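Local coordinates for putative lipoprotein (Bacteroides fragilis, PDB 4GBS) that probably binds haem, as expected of a HmuY-family lipoprotein, although its function has not been established, at residues L70-R74 against Y75-T79. Sequence-based numbering, arbitrary orientation.
Sequences LAIHR and YDVKT
His73 and Asp76 close the end of this hairpin twice, once through the backbone and once through their side chains. In the backbone pair, His73 N gives its hydrogen to Asp76 O at 3.0 Å, nearly straight at 168°, and Asp76 N returns a more bent bond to His73 O at 2.8 Å. On the face of the sheet shared with Ala71 and Lys78, His73 ND1 donates to Asp76 OD2 at 2.7 Å. With chi1 at 163°, the His73 side chain points away from its own N, which brings the ring alongside the carboxylate. Ring and carboxylate planes lie only 17° apart; OD2 sits in the ring plane and is approached on its anti side. The other ring nitrogen, NE2, is bonded to Tyr39 O, so both imidazole nitrogens are engaged and the ring's rotation is fixed. Arg74 CG leans over the rim of one ring face, while the Arg74 guanidinium runs beside Tyr75, steeply inclined to the phenol ring, and bonds through NH1 to Thr37 O.

Two residues further from the turn, Ala71 and Lys78 form the next hydrogen-bonded pair: Ala71 N to Lys78 O at 2.9 Å and Lys78 N to Ala71 O at 3.1 Å. Lys78 lays its CG against Ala71 CB at 3.9 Å, then extends away to a salt bridge with Asp64. On the other face of the sheet, Leu70 CD1 meets Val77 CG1 at 4.2 Å, in apolar contact. Elsewhere on the backbone, Ile72 bonds to Asn43 of strand 43-46 and Val77 N to Ser142 OG. Together these bonds define a two-residue antiparallel beta hairpin with a type II' turn at Arg74-Tyr75, buried within the all-beta HmuY-family fold.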
loop_
_atom_site.group_PDB
_atom_site.type_symbol
_atom_site.label_atom_id
_atom_site.label_comp_id
_atom_site.label_asym_id
_atom_site.label_seq_id
_atom_site.Cartn_x
_atom_site.Cartn_y
_atom_site.Cartn_z
ATOM N N LEU A 70 -2.747 -5.850 -4.380
ATOM C CA LEU A 70 -2.008 -4.586 -4.341
ATOM C C LEU A 70 -0.514 -4.871 -4.144
ATOM O O LEU A 70 -0.126 -6.004 -3.836
ATOM C CB LEU A 70 -2.525 -3.589 -3.271
ATOM C CG LEU A 70 -2.360 -3.920 -1.781
ATOM C CD1 LEU A 70 -2.328 -2.642 -0.954
ATOM C CD2 LEU A 70 -3.422 -4.919 -1.298
ATOM N N ALA A 71 0.315 -3.853 -4.386
ATOM C CA ALA A 71 1.764 -3.956 -4.265
ATOM C C ALA A 71 2.325 -2.679 -3.674
ATOM O O ALA A 71 1.787 -1.598 -3.920
ATOM C CB ALA A 71 2.404 -4.255 -5.617
ATOM N N ILE A 72 3.390 -2.816 -2.858
ATOM C CA ILE A 72 4.062 -1.702 -2.177
ATOM C C ILE A 72 5.547 -1.706 -2.554
ATOM O O ILE A 72 6.216 -2.727 -2.472
ATOM C CB ILE A 72 3.856 -1.756 -0.633
ATOM C CG1 ILE A 72 2.343 -1.808 -0.271
ATOM C CG2 ILE A 72 4.537 -0.563 0.061
ATOM C CD1 ILE A 72 2.030 -2.187 1.155
ATOM N N HIS A 73 6.024 -0.542 -3.010
ATOM C CA HIS A 73 7.397 -0.172 -3.356
ATOM C C HIS A 73 7.676 1.074 -2.592
ATOM O O HIS A 73 6.978 2.052 -2.831
ATOM C CB HIS A 73 7.570 0.009 -4.889
ATOM C CG HIS A 73 8.801 0.771 -5.271
ATOM N ND1 HIS A 73 8.810 2.163 -5.303
ATOM C CD2 HIS A 73 10.031 0.319 -5.610
ATOM C CE1 HIS A 73 10.039 2.507 -5.654
ATOM N NE2 HIS A 73 10.807 1.432 -5.859
ATOM N N ARG A 74 8.626 1.071 -1.649
ATOM C CA ARG A 74 8.868 2.251 -0.819
ATOM C C ARG A 74 7.518 2.650 -0.199
ATOM O O ARG A 74 6.886 1.804 0.435
ATOM C CB ARG A 74 9.546 3.400 -1.597
ATOM C CG ARG A 74 10.969 3.068 -2.061
ATOM C CD ARG A 74 11.946 2.944 -0.922
ATOM N NE ARG A 74 12.047 4.188 -0.157
ATOM C CZ ARG A 74 12.813 4.354 0.916
ATOM N NH1 ARG A 74 13.562 3.357 1.368
ATOM N NH2 ARG A 74 12.822 5.512 1.557
ATOM N N TYR A 75 7.021 3.875 -0.451
ATOM C CA TYR A 75 5.732 4.290 0.125
ATOM C C TYR A 75 4.644 4.314 -0.927
ATOM O O TYR A 75 3.516 4.716 -0.630
ATOM C CB TYR A 75 5.862 5.676 0.784
ATOM C CG TYR A 75 7.080 5.798 1.680
ATOM C CD1 TYR A 75 7.180 5.067 2.875
ATOM C CD2 TYR A 75 8.123 6.657 1.350
ATOM C CE1 TYR A 75 8.305 5.174 3.695
ATOM C CE2 TYR A 75 9.250 6.767 2.161
ATOM C CZ TYR A 75 9.335 6.027 3.330
ATOM O OH TYR A 75 10.469 6.157 4.087
ATOM N N ASP A 76 4.991 3.855 -2.144
ATOM C CA ASP A 76 4.169 3.784 -3.347
ATOM C C ASP A 76 3.316 2.539 -3.389
ATOM O O ASP A 76 3.769 1.450 -3.046
ATOM C CB ASP A 76 5.057 3.795 -4.611
ATOM C CG ASP A 76 6.195 4.794 -4.646
ATOM O OD1 ASP A 76 5.975 5.963 -4.241
ATOM O OD2 ASP A 76 7.298 4.418 -5.104
ATOM N N VAL A 77 2.093 2.697 -3.880
ATOM C CA VAL A 77 1.135 1.611 -4.021
ATOM C C VAL A 77 0.665 1.531 -5.474
ATOM O O VAL A 77 0.414 2.557 -6.107
ATOM C CB VAL A 77 -0.085 1.788 -3.048
ATOM C CG1 VAL A 77 -1.114 0.666 -3.218
ATOM C CG2 VAL A 77 0.354 1.889 -1.592
ATOM N N LYS A 78 0.532 0.311 -5.983
ATOM C CA LYS A 78 -0.102 0.037 -7.267
ATOM C C LYS A 78 -1.134 -1.055 -7.009
ATOM O O LYS A 78 -0.999 -1.825 -6.045
ATOM C CB LYS A 78 0.873 -0.312 -8.414
ATOM C CG LYS A 78 1.534 -1.668 -8.341
ATOM C CD LYS A 78 2.261 -1.956 -9.649
ATOM C CE LYS A 78 2.925 -3.309 -9.607
ATOM N NZ LYS A 78 3.579 -3.614 -10.903
ATOM N N THR A 79 -2.186 -1.091 -7.824
ATOM C CA THR A 79 -3.226 -2.097 -7.660
ATOM C C THR A 79 -3.229 -2.961 -8.915
ATOM O O THR A 79 -2.556 -2.640 -9.895
ATOM C CB THR A 79 -4.598 -1.450 -7.362
ATOM O OG1 THR A 79 -5.100 -0.839 -8.542
ATOM C CG2 THR A 79 -4.547 -0.429 -6.215
#